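Local atomic coordinates of aspartokinase (Synechocystis, PDB entry 3L76), a protein that probably catalyses ATP-dependent phosphorylation of the beta-carboxyl group of aspartate, opening lysine and threonine synthesis, and binds both amino acids in pockets formed by its ACT domains. Residues 373-378 against 396-401; 383-388 against 454-459; 449-454 against 490-495; 460-465 against 511-516. All coordinates share one frame; numbering follows the deposited sequence.

Contact 1 (373-378 against 396-401); sequences AKMFKT and VSCVID
Met-375 and Phe-376, neighbours on a helix, meet Val-396 and Cys-398, alternate residues of a strand whose axis passes 10.3 Å from the helix axis and runs nearly with it, at 27°. The contact illustrates how an ACT-domain helix covers its sheet: the two strand residues turn their side chains to the helix, while Ser-397 between them points away. Met-375 reaches straight to the strand. Its CG is anti to the backbone N (chi1 -174°) and the chain stays extended beyond it, so the side chain meets Val-396 tip to tip, SD lying 3.5 Å from Val-396 CG2. The methyl group goes on to the next inward-facing residue, with Met-375 CE 3.8 Å from Cys-398 SG. Phe-376 leaves the helix to one side, but the far end of its ring comes nearer the strand. A single ring atom does the touching: Phe-376 CE1 is 4.0 Å from Cys-398 SG and 4.1 Å from Val-396 CG2, and both partners approach obliquely. Cys-398 SG lies 5.2 Å from the centroid of the Phe-376 ring, a sulfur-aromatic contact. An alanine in place of Met-375 would lose everything beyond CB and would probably open a gap between helix and sheet, leaving Val-396 CG2 and Cys-398 SG without the cover that Met-375 gives them. Around this apolar patch, Ile-360 of strand 348-361 and Leu-412 of helix 405-415 also touch Met-375. Phe-376 rests on Ile-386 and on Ala-459 and Ala-460 of helix 458-468, joining the helix to the following ACT domain.

Contact 2 (383-388 against 454-459); sequences GVNIEM and DRPGMA. With THR (threonine), chain D.
The amide of Asn-385 and the carboxylate of Asp-454 meet with their planes 61° apart, at the threonine pocket formed between two ACT domains. Asp-454 OD1 lies in the amide plane and receives a hydrogen bond from Asn-385 ND2 at 3.3 Å, yet the same donor stands above the carboxylate plane. Asn-385 CG is anti to the backbone N (chi1 -178°), and the amide ends beside the ligand: Asn-385 OD1 accepts from the threonine N at 2.7 Å, while Asp-454 OD1 takes the same N, also at 2.7 Å. The backbone O of Ile-386 is a third acceptor, so three oxygens grip the ammonium group; Gln-478 OE1 also bonds to the ligand. The threonine carboxylate is shared between the domains. Ile-386 N donates to the threonine O at 2.9 Å, in a nearly straight bond of 165°. Its other oxygen, OXT, faces the start of helix 458-468, where a type II turn from Arg-455 to Met-458 brings Gly-457 to the N-cap; the helix end would probably favour the negative charge. Pro-456, exposed, adds an apolar contact, its CG 4.0 Å from Asn-385 CB. Gly-383, the C-prime residue of a Schellman motif, turns the chain out of the preceding helix toward this site. Within the first turn of helix 458-468, Ala-459 N binds the threonine OXT at 3.0 Å.

Contact 3 (449-454 against 490-495); sequences IRHVPD and CRDIAF. With THR (threonine), chain D.
Arg-491 and Asp-454 form a salt bridge in which Arg-491 NE donates to Asp-454 OD1 at 3.1 Å, nearly straight at 165°, while NH2 makes a weak bond to OD2. The carboxylate stands almost perpendicular to the guanidinium, at 85°; OD1 lies in the guanidinium plane, and Ser-479 O takes NH1. On the other face of the sheet Arg-450 NH1 reaches Asp-492 OD2 at 3.0 Å, and also binds His-307 O. Asp-492 OD1 accepts from His-451 N at 2.9 Å, meeting it nearly along the C-O axis. That backbone N-H falls at a beta bulge, where the antiparallel register shifts by one between the hydrogen-bonded pairs Ile-449 with Ile-493 and Val-452 with Arg-491. Beside it, Cys-490 SG makes an oblique sulfur-aromatic contact with the His-451 ring, 4.2 Å from its centroid. The packing is on the face carrying Ile-449, Val-452 and Ile-493: Val-452 CG2 is 3.8 Å from Ile-493 CD1, and Val-452 CG1 is 3.8 Å from the bound threonine CG2. Helix 458-468 covers this face. Because Asp-454 OD1 serves Arg-491 as well as the ligand ammonium, and Arg-481 also meets OD2, the arginines would probably stabilise the carboxylate as an anion and position it for threonine.

Contact 4 (460-465 against 511-516); sequences AQLFTA and PLIKDW
Leu-462, on helix 458-468, comes opposite Leu-512, in a weakly bonded helical segment kinked at Pro-511, with CA atoms 7.5 Å apart; Trp-516 follows in the same segment. These are the two helices of an ACT domain, a fold in which they lie together on one side of an antiparallel sheet. Leu-462 and Trp-516 reach toward each other tip to tip, and both methyls of the leucine meet the far corner of the indole at CH2: Leu-462 CD1 and CD2 are each 3.8 Å from Trp-516 CH2, CD1 lying at the ring edge in its plane. The indole is backed on one face by its own loop, the carbonyl O of Leu-512 standing 3.8 Å above the plane toward the rim. An alanine in place of Leu-462 would remove CG and both methyls and would probably open a gap at Trp-516 CH2 and CZ3, with Gln-461 remaining beside CZ2. Gln-461 adds its extended chain, ending with NE2 3.6 Å from Trp-516 CZ2, the amide turned 36° from the ring. Val-452 of strand 437-453 touches both Leu-462 and Trp-516 and so joins the pair to the sheet. Leu-512 CD2 bridges one turn of helix 458-468, 3.7 Å from the backbone O of Gln-461 and 3.8 Å from Ala-465 CB.

Overall arrangement
From the N terminus, the chain passes the kinase-family region and a first ACT domain before contact 1 closes a short loop within the next ACT domain, tying helix 371-381 to strand 395-401. Contact 2 starts inside that loop, at 383-388, and crosses it to reach 454-459 in the following ACT domain. Contact 3, pairing 449-454 with 490-495, crosses contact 2 in turn, the two sharing Asp-454 and the bound threonine. Contact 4 crosses contact 3 and joins helix 458-468 to the end of helix 499-512. Contacts 1 and 4, in series along the chain, still touch where helices 371-381 and 458-468 pack together. The interlocked order thus joins two consecutive domains around one effector site.

Contact 1 (373-378 against 396-401)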
# COMPACT_ATOMS: atom_id res chain seq x y z
N ALA A 373 24.30 26.81 -12.44
CA ALA A 373 23.87 27.56 -13.61
C ALA A 373 22.91 28.68 -13.22
O ALA A 373 22.97 29.80 -13.74
CB ALA A 373 23.22 26.63 -14.61
N LYS A 374 22.01 28.37 -12.30
CA LYS A 374 21.05 29.37 -11.85
C LYS A 374 21.72 30.47 -11.02
O LYS A 374 21.34 31.63 -11.10
CB LYS A 374 19.92 28.71 -11.06
CG LYS A 374 18.89 29.70 -10.56
CD LYS A 374 17.82 29.00 -9.77
CE LYS A 374 16.81 29.98 -9.21
NZ LYS A 374 16.08 29.36 -8.07
N MET A 375 22.73 30.11 -10.24
CA MET A 375 23.53 31.13 -9.58
C MET A 375 24.12 32.11 -10.59
O MET A 375 23.92 33.32 -10.50
CB MET A 375 24.65 30.51 -8.76
CG MET A 375 25.41 31.53 -7.95
SD MET A 375 26.86 30.82 -7.16
CE MET A 375 27.32 32.20 -6.13
N PHE A 376 24.84 31.57 -11.58
CA PHE A 376 25.47 32.38 -12.63
C PHE A 376 24.49 33.23 -13.42
O PHE A 376 24.78 34.39 -13.72
CB PHE A 376 26.29 31.49 -13.59
CG PHE A 376 27.28 30.57 -12.89
CD1 PHE A 376 27.75 30.87 -11.60
CD2 PHE A 376 27.72 29.41 -13.50
CE1 PHE A 376 28.66 30.03 -10.96
CE2 PHE A 376 28.63 28.55 -12.87
CZ PHE A 376 29.11 28.85 -11.61
N LYS A 377 23.32 32.68 -13.74
CA LYS A 377 22.29 33.45 -14.45
C LYS A 377 21.78 34.61 -13.60
O LYS A 377 21.64 35.73 -14.08
CB LYS A 377 21.12 32.54 -14.85
CG LYS A 377 19.95 33.28 -15.49
CD LYS A 377 18.66 32.44 -15.45
CE LYS A 377 17.43 33.25 -15.87
NZ LYS A 377 17.52 33.75 -17.28
N THR A 378 21.50 34.35 -12.32
CA THR A 378 21.03 35.38 -11.41
C THR A 378 21.98 36.57 -11.36
O THR A 378 21.54 37.71 -11.45
CB THR A 378 20.84 34.82 -10.00
OG1 THR A 378 19.99 33.68 -10.05
CG2 THR A 378 20.19 35.86 -9.11
N VAL A 396 28.92 26.57 -3.92
CA VAL A 396 29.62 27.23 -5.02
C VAL A 396 29.97 28.68 -4.62
O VAL A 396 29.10 29.49 -4.29
CB VAL A 396 28.91 27.10 -6.40
CG1 VAL A 396 27.43 26.91 -6.22
CG2 VAL A 396 29.21 28.29 -7.30
N SER A 397 31.27 28.98 -4.61
CA SER A 397 31.78 30.31 -4.25
C SER A 397 32.21 31.09 -5.48
O SER A 397 32.77 30.54 -6.43
CB SER A 397 32.92 30.23 -3.25
OG SER A 397 32.59 29.45 -2.11
N CYS A 398 31.93 32.39 -5.46
CA CYS A 398 32.29 33.29 -6.54
C CYS A 398 33.00 34.51 -5.97
O CYS A 398 32.66 35.01 -4.90
CB CYS A 398 31.05 33.75 -7.30
SG CYS A 398 30.32 32.53 -8.39
N VAL A 399 34.01 34.99 -6.68
CA VAL A 399 34.65 36.23 -6.27
C VAL A 399 34.14 37.30 -7.20
O VAL A 399 34.07 37.09 -8.41
CB VAL A 399 36.18 36.14 -6.28
CG1 VAL A 399 36.79 37.46 -5.88
CG2 VAL A 399 36.64 35.04 -5.35
N ILE A 400 33.73 38.43 -6.63
CA ILE A 400 33.18 39.53 -7.43
C ILE A 400 33.72 40.89 -7.00
O ILE A 400 34.30 41.05 -5.92
CB ILE A 400 31.63 39.60 -7.34
CG1 ILE A 400 31.19 39.72 -5.88
CG2 ILE A 400 30.97 38.38 -7.98
CD1 ILE A 400 29.81 40.31 -5.75
N ASP A 401 33.55 41.88 -7.86
CA ASP A 401 33.86 43.23 -7.46
C ASP A 401 33.02 43.61 -6.24
O ASP A 401 31.79 43.53 -6.28
CB ASP A 401 33.57 44.21 -8.60
CG ASP A 401 34.23 45.58 -8.39
OD1 ASP A 401 34.04 46.20 -7.32
OD2 ASP A 401 34.93 46.04 -9.31

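Contact 2 (383-388 against 454-459)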
# COMPACT_ATOMS: atom_id res chain seq x y z
N GLY A 383 23.68 42.02 -13.91
CA GLY A 383 24.85 42.69 -14.45
C GLY A 383 26.18 42.49 -13.73
O GLY A 383 27.12 43.22 -14.00
N VAL A 384 26.30 41.53 -12.83
CA VAL A 384 27.57 41.39 -12.13
C VAL A 384 28.46 40.30 -12.73
O VAL A 384 28.01 39.17 -12.94
CB VAL A 384 27.44 41.27 -10.56
CG1 VAL A 384 26.04 41.63 -10.10
CG2 VAL A 384 27.86 39.93 -10.06
N ASN A 385 29.70 40.68 -13.02
CA ASN A 385 30.66 39.79 -13.63
C ASN A 385 31.30 38.87 -12.60
O ASN A 385 31.66 39.32 -11.51
CB ASN A 385 31.76 40.60 -14.35
CG ASN A 385 32.78 39.71 -15.05
OD1 ASN A 385 32.47 39.08 -16.06
ND2 ASN A 385 33.98 39.62 -14.49
N ILE A 386 31.47 37.60 -12.95
CA ILE A 386 32.12 36.63 -12.08
C ILE A 386 33.61 36.55 -12.40
O ILE A 386 33.99 36.23 -13.52
CB ILE A 386 31.49 35.23 -12.25
CG1 ILE A 386 29.97 35.31 -12.09
CG2 ILE A 386 32.15 34.24 -11.28
CD1 ILE A 386 29.24 34.05 -12.46
N GLU A 387 34.45 36.82 -11.41
CA GLU A 387 35.88 36.86 -11.59
C GLU A 387 36.50 35.50 -11.34
O GLU A 387 37.19 34.96 -12.19
CB GLU A 387 36.52 37.92 -10.69
CG GLU A 387 36.02 39.32 -10.98
CD GLU A 387 36.76 40.40 -10.21
OE1 GLU A 387 37.82 40.11 -9.62
OE2 GLU A 387 36.26 41.55 -10.21
N MET A 388 36.23 34.93 -10.18
CA MET A 388 36.71 33.61 -9.86
C MET A 388 35.59 32.67 -9.38
O MET A 388 34.54 33.13 -8.93
CB MET A 388 37.82 33.71 -8.81
CG MET A 388 39.06 34.41 -9.31
SD MET A 388 40.51 34.02 -8.31
CE MET A 388 40.12 34.87 -6.79
N ASP A 454 35.46 37.28 -20.69
CA ASP A 454 35.26 37.66 -19.30
C ASP A 454 34.21 38.78 -19.17
O ASP A 454 34.52 39.92 -18.83
CB ASP A 454 36.60 38.05 -18.65
CG ASP A 454 36.47 38.27 -17.14
OD1 ASP A 454 35.58 37.65 -16.55
OD2 ASP A 454 37.24 39.05 -16.54
N ARG A 455 32.96 38.43 -19.45
CA ARG A 455 31.84 39.36 -19.35
C ARG A 455 30.63 38.62 -18.79
O ARG A 455 30.55 37.40 -18.92
CB ARG A 455 31.50 39.96 -20.72
CG ARG A 455 31.28 38.91 -21.81
CD ARG A 455 30.91 39.57 -23.12
NE ARG A 455 31.40 38.81 -24.27
CZ ARG A 455 30.67 38.55 -25.34
NH1 ARG A 455 29.41 38.96 -25.40
NH2 ARG A 455 31.19 37.86 -26.35
N PRO A 456 29.69 39.35 -18.17
CA PRO A 456 28.53 38.71 -17.53
C PRO A 456 27.74 37.80 -18.45
O PRO A 456 27.61 38.08 -19.64
CB PRO A 456 27.68 39.90 -17.08
CG PRO A 456 28.68 41.05 -16.92
CD PRO A 456 29.63 40.83 -18.07
N GLY A 457 27.24 36.69 -17.90
CA GLY A 457 26.39 35.78 -18.64
C GLY A 457 27.08 34.63 -19.38
O GLY A 457 26.42 33.69 -19.82
N MET A 458 28.40 34.70 -19.51
CA MET A 458 29.11 33.65 -20.23
C MET A 458 29.04 32.29 -19.52
O MET A 458 28.62 31.31 -20.11
CB MET A 458 30.55 34.07 -20.51
CG MET A 458 30.66 35.33 -21.37
SD MET A 458 29.94 35.10 -23.03
CE MET A 458 28.42 36.00 -22.88
N ALA A 459 29.44 32.25 -18.25
CA ALA A 459 29.32 31.02 -17.45
C ALA A 459 27.86 30.55 -17.36
O ALA A 459 27.58 29.36 -17.39
CB ALA A 459 29.88 31.23 -16.05
N THR D . 33.18 36.49 -16.33
CA THR D . 32.33 35.49 -16.97
C THR D . 30.92 35.58 -16.41
O THR D . 30.68 36.30 -15.42
CB THR D . 32.84 34.06 -16.78
OG1 THR D . 32.88 33.76 -15.37
CG2 THR D . 34.24 33.89 -17.40
OXT THR D . 30.01 34.94 -16.95

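Contact 3 (449-454 against 490-495)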
# COMPACT_ATOMS: atom_id res chain seq x y z
N ILE A 449 36.99 24.68 -20.80
CA ILE A 449 36.69 25.50 -21.93
C ILE A 449 37.62 26.73 -21.94
O ILE A 449 37.51 27.63 -21.11
CB ILE A 449 35.15 25.73 -22.07
CG1 ILE A 449 34.83 27.16 -22.44
CG2 ILE A 449 34.38 25.25 -20.83
CD1 ILE A 449 35.14 27.46 -23.89
N ARG A 450 38.58 26.71 -22.86
CA ARG A 450 39.59 27.75 -22.98
C ARG A 450 39.01 29.06 -23.51
O ARG A 450 38.22 29.06 -24.45
CB ARG A 450 40.72 27.31 -23.92
CG ARG A 450 41.52 26.06 -23.53
CD ARG A 450 42.58 26.35 -22.52
NE ARG A 450 43.45 25.19 -22.30
CZ ARG A 450 44.36 25.13 -21.34
NH1 ARG A 450 44.51 26.16 -20.51
NH2 ARG A 450 45.12 24.06 -21.19
N HIS A 451 39.39 30.18 -22.89
CA HIS A 451 39.12 31.50 -23.44
C HIS A 451 37.66 31.94 -23.45
O HIS A 451 37.16 32.40 -24.48
CB HIS A 451 39.71 31.64 -24.85
CG HIS A 451 41.20 31.69 -24.86
ND1 HIS A 451 41.93 32.18 -23.80
CD2 HIS A 451 42.10 31.31 -25.79
CE1 HIS A 451 43.22 32.10 -24.09
NE2 HIS A 451 43.35 31.58 -25.29
N VAL A 452 37.00 31.84 -22.31
CA VAL A 452 35.64 32.34 -22.19
C VAL A 452 35.73 33.84 -22.02
O VAL A 452 36.47 34.32 -21.15
CB VAL A 452 34.88 31.70 -20.99
CG1 VAL A 452 33.50 32.30 -20.82
CG2 VAL A 452 34.78 30.19 -21.15
N PRO A 453 35.01 34.59 -22.86
CA PRO A 453 34.97 36.05 -22.73
C PRO A 453 34.62 36.45 -21.30
O PRO A 453 33.61 35.99 -20.75
CB PRO A 453 33.83 36.46 -23.68
CG PRO A 453 33.79 35.37 -24.70
CD PRO A 453 34.14 34.11 -23.95
N ASP A 454 35.46 37.28 -20.69
CA ASP A 454 35.26 37.66 -19.30
C ASP A 454 34.21 38.78 -19.17
O ASP A 454 34.52 39.92 -18.83
CB ASP A 454 36.60 38.05 -18.65
CG ASP A 454 36.47 38.27 -17.14
OD1 ASP A 454 35.58 37.65 -16.55
OD2 ASP A 454 37.24 39.05 -16.54
N CYS A 490 39.51 37.46 -21.16
CA CYS A 490 38.89 36.16 -21.06
C CYS A 490 39.56 35.29 -19.98
O CYS A 490 40.67 35.58 -19.54
CB CYS A 490 38.94 35.47 -22.43
SG CYS A 490 40.63 35.06 -22.91
N ARG A 491 38.86 34.24 -19.54
CA ARG A 491 39.38 33.32 -18.55
C ARG A 491 39.06 31.91 -19.02
O ARG A 491 38.14 31.72 -19.79
CB ARG A 491 38.73 33.57 -17.18
CG ARG A 491 38.86 34.97 -16.62
CD ARG A 491 38.12 35.13 -15.27
NE ARG A 491 37.96 36.54 -14.93
CZ ARG A 491 38.76 37.21 -14.11
NH1 ARG A 491 39.76 36.58 -13.49
NH2 ARG A 491 38.55 38.50 -13.89
N ASP A 492 39.84 30.93 -18.58
CA ASP A 492 39.54 29.54 -18.80
C ASP A 492 38.58 29.08 -17.73
O ASP A 492 38.65 29.55 -16.59
CB ASP A 492 40.81 28.70 -18.73
CG ASP A 492 41.77 28.99 -19.87
OD1 ASP A 492 41.34 29.59 -20.88
OD2 ASP A 492 42.95 28.59 -19.75
N ILE A 493 37.68 28.17 -18.09
CA ILE A 493 36.77 27.58 -17.12
C ILE A 493 36.93 26.08 -17.18
O ILE A 493 36.72 25.48 -18.23
CB ILE A 493 35.29 27.95 -17.42
CG1 ILE A 493 35.07 29.46 -17.30
CG2 ILE A 493 34.33 27.20 -16.47
CD1 ILE A 493 33.62 29.88 -17.50
N ALA A 494 37.32 25.47 -16.07
CA ALA A 494 37.38 24.03 -15.96
C ALA A 494 36.23 23.50 -15.07
O ALA A 494 35.83 24.16 -14.11
CB ALA A 494 38.72 23.59 -15.39
N PHE A 495 35.72 22.32 -15.40
CA PHE A 495 34.66 21.73 -14.59
C PHE A 495 34.73 20.22 -14.72
O PHE A 495 35.38 19.71 -15.62
CB PHE A 495 33.28 22.25 -15.00
CG PHE A 495 32.84 21.82 -16.37
CD1 PHE A 495 33.20 22.56 -17.49
CD2 PHE A 495 32.05 20.70 -16.55
CE1 PHE A 495 32.79 22.17 -18.77
CE2 PHE A 495 31.64 20.31 -17.82
CZ PHE A 495 32.01 21.05 -18.93
N THR D . 33.18 36.49 -16.33
CA THR D . 32.33 35.49 -16.97
C THR D . 30.92 35.58 -16.41
O THR D . 30.68 36.30 -15.42
CB THR D . 32.84 34.06 -16.78
OG1 THR D . 32.88 33.76 -15.37
CG2 THR D . 34.24 33.89 -17.40
OXT THR D . 30.01 34.94 -16.95

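Contact 4 (460-465 against 511-516)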
# COMPACT_ATOMS: atom_id res chain seq x y z
N ALA A 460 26.95 31.50 -17.21
CA ALA A 460 25.53 31.19 -17.18
C ALA A 460 25.13 30.40 -18.41
O ALA A 460 24.49 29.35 -18.31
CB ALA A 460 24.68 32.47 -17.08
N GLN A 461 25.51 30.89 -19.58
CA GLN A 461 25.07 30.26 -20.82
C GLN A 461 25.69 28.88 -21.06
O GLN A 461 25.05 28.00 -21.63
CB GLN A 461 25.19 31.22 -22.02
CG GLN A 461 26.32 30.94 -22.99
CD GLN A 461 26.39 32.01 -24.07
OE1 GLN A 461 25.85 33.11 -23.91
NE2 GLN A 461 27.05 31.70 -25.18
N LEU A 462 26.91 28.69 -20.59
CA LEU A 462 27.58 27.41 -20.76
C LEU A 462 26.99 26.37 -19.82
O LEU A 462 26.73 25.24 -20.22
CB LEU A 462 29.08 27.56 -20.49
CG LEU A 462 29.83 28.44 -21.49
CD1 LEU A 462 31.13 28.91 -20.89
CD2 LEU A 462 30.06 27.71 -22.81
N PHE A 463 26.78 26.76 -18.58
CA PHE A 463 26.28 25.82 -17.59
C PHE A 463 24.77 25.62 -17.67
O PHE A 463 24.29 24.55 -17.30
CB PHE A 463 26.77 26.15 -16.19
CG PHE A 463 28.22 25.90 -16.03
CD1 PHE A 463 28.68 24.61 -15.85
CD2 PHE A 463 29.13 26.92 -16.14
CE1 PHE A 463 30.02 24.36 -15.75
CE2 PHE A 463 30.47 26.67 -16.04
CZ PHE A 463 30.92 25.38 -15.86
N THR A 464 24.05 26.62 -18.19
CA THR A 464 22.61 26.43 -18.43
C THR A 464 22.40 25.36 -19.48
O THR A 464 21.51 24.52 -19.35
CB THR A 464 21.92 27.72 -18.88
OG1 THR A 464 21.88 28.65 -17.81
CG2 THR A 464 20.48 27.44 -19.33
N ALA A 465 23.23 25.40 -20.52
CA ALA A 465 23.18 24.43 -21.61
C ALA A 465 23.34 23.00 -21.12
O ALA A 465 22.57 22.12 -21.49
CB ALA A 465 24.23 24.77 -22.65
N PRO A 511 29.22 23.91 -30.13
CA PRO A 511 28.44 24.93 -30.84
C PRO A 511 28.53 26.32 -30.20
O PRO A 511 28.60 27.32 -30.92
CB PRO A 511 27.01 24.42 -30.70
CG PRO A 511 27.13 22.97 -30.53
CD PRO A 511 28.42 22.71 -29.83
N LEU A 512 28.50 26.38 -28.87
CA LEU A 512 28.36 27.65 -28.17
C LEU A 512 29.60 28.52 -28.21
O LEU A 512 29.52 29.72 -27.98
CB LEU A 512 27.92 27.43 -26.71
CG LEU A 512 26.45 27.05 -26.49
CD1 LEU A 512 26.18 25.67 -27.05
CD2 LEU A 512 26.11 27.10 -25.02
N ILE A 513 30.76 27.92 -28.49
CA ILE A 513 32.00 28.68 -28.54
C ILE A 513 32.45 28.98 -29.97
O ILE A 513 33.49 29.61 -30.16
CB ILE A 513 33.13 27.94 -27.80
CG1 ILE A 513 33.51 26.67 -28.55
CG2 ILE A 513 32.71 27.60 -26.38
CD1 ILE A 513 34.63 25.91 -27.92
N LYS A 514 31.67 28.55 -30.96
CA LYS A 514 32.12 28.55 -32.36
C LYS A 514 32.57 29.92 -32.88
O LYS A 514 33.33 29.99 -33.86
CB LYS A 514 31.06 27.92 -33.27
N ASP A 515 32.11 31.00 -32.25
CA ASP A 515 32.62 32.33 -32.56
C ASP A 515 33.15 33.09 -31.35
O ASP A 515 32.91 34.29 -31.20
CB ASP A 515 31.58 33.18 -33.31
CG ASP A 515 30.24 32.50 -33.42
OD1 ASP A 515 29.47 32.53 -32.43
OD2 ASP A 515 29.95 31.95 -34.50
N TRP A 516 33.84 32.38 -30.46
CA TRP A 516 34.66 33.01 -29.45
C TRP A 516 36.11 32.90 -29.92
O TRP A 516 36.59 31.80 -30.14
CB TRP A 516 34.50 32.32 -28.09
CG TRP A 516 33.17 32.53 -27.44
CD1 TRP A 516 32.18 33.37 -27.85
CD2 TRP A 516 32.71 31.91 -26.24
NE1 TRP A 516 31.11 33.29 -26.99
CE2 TRP A 516 31.41 32.41 -25.99
CE3 TRP A 516 33.26 30.99 -25.35
CZ2 TRP A 516 30.65 32.01 -24.88
CZ3 TRP A 516 32.50 30.58 -24.25
CH2 TRP A 516 31.21 31.09 -24.04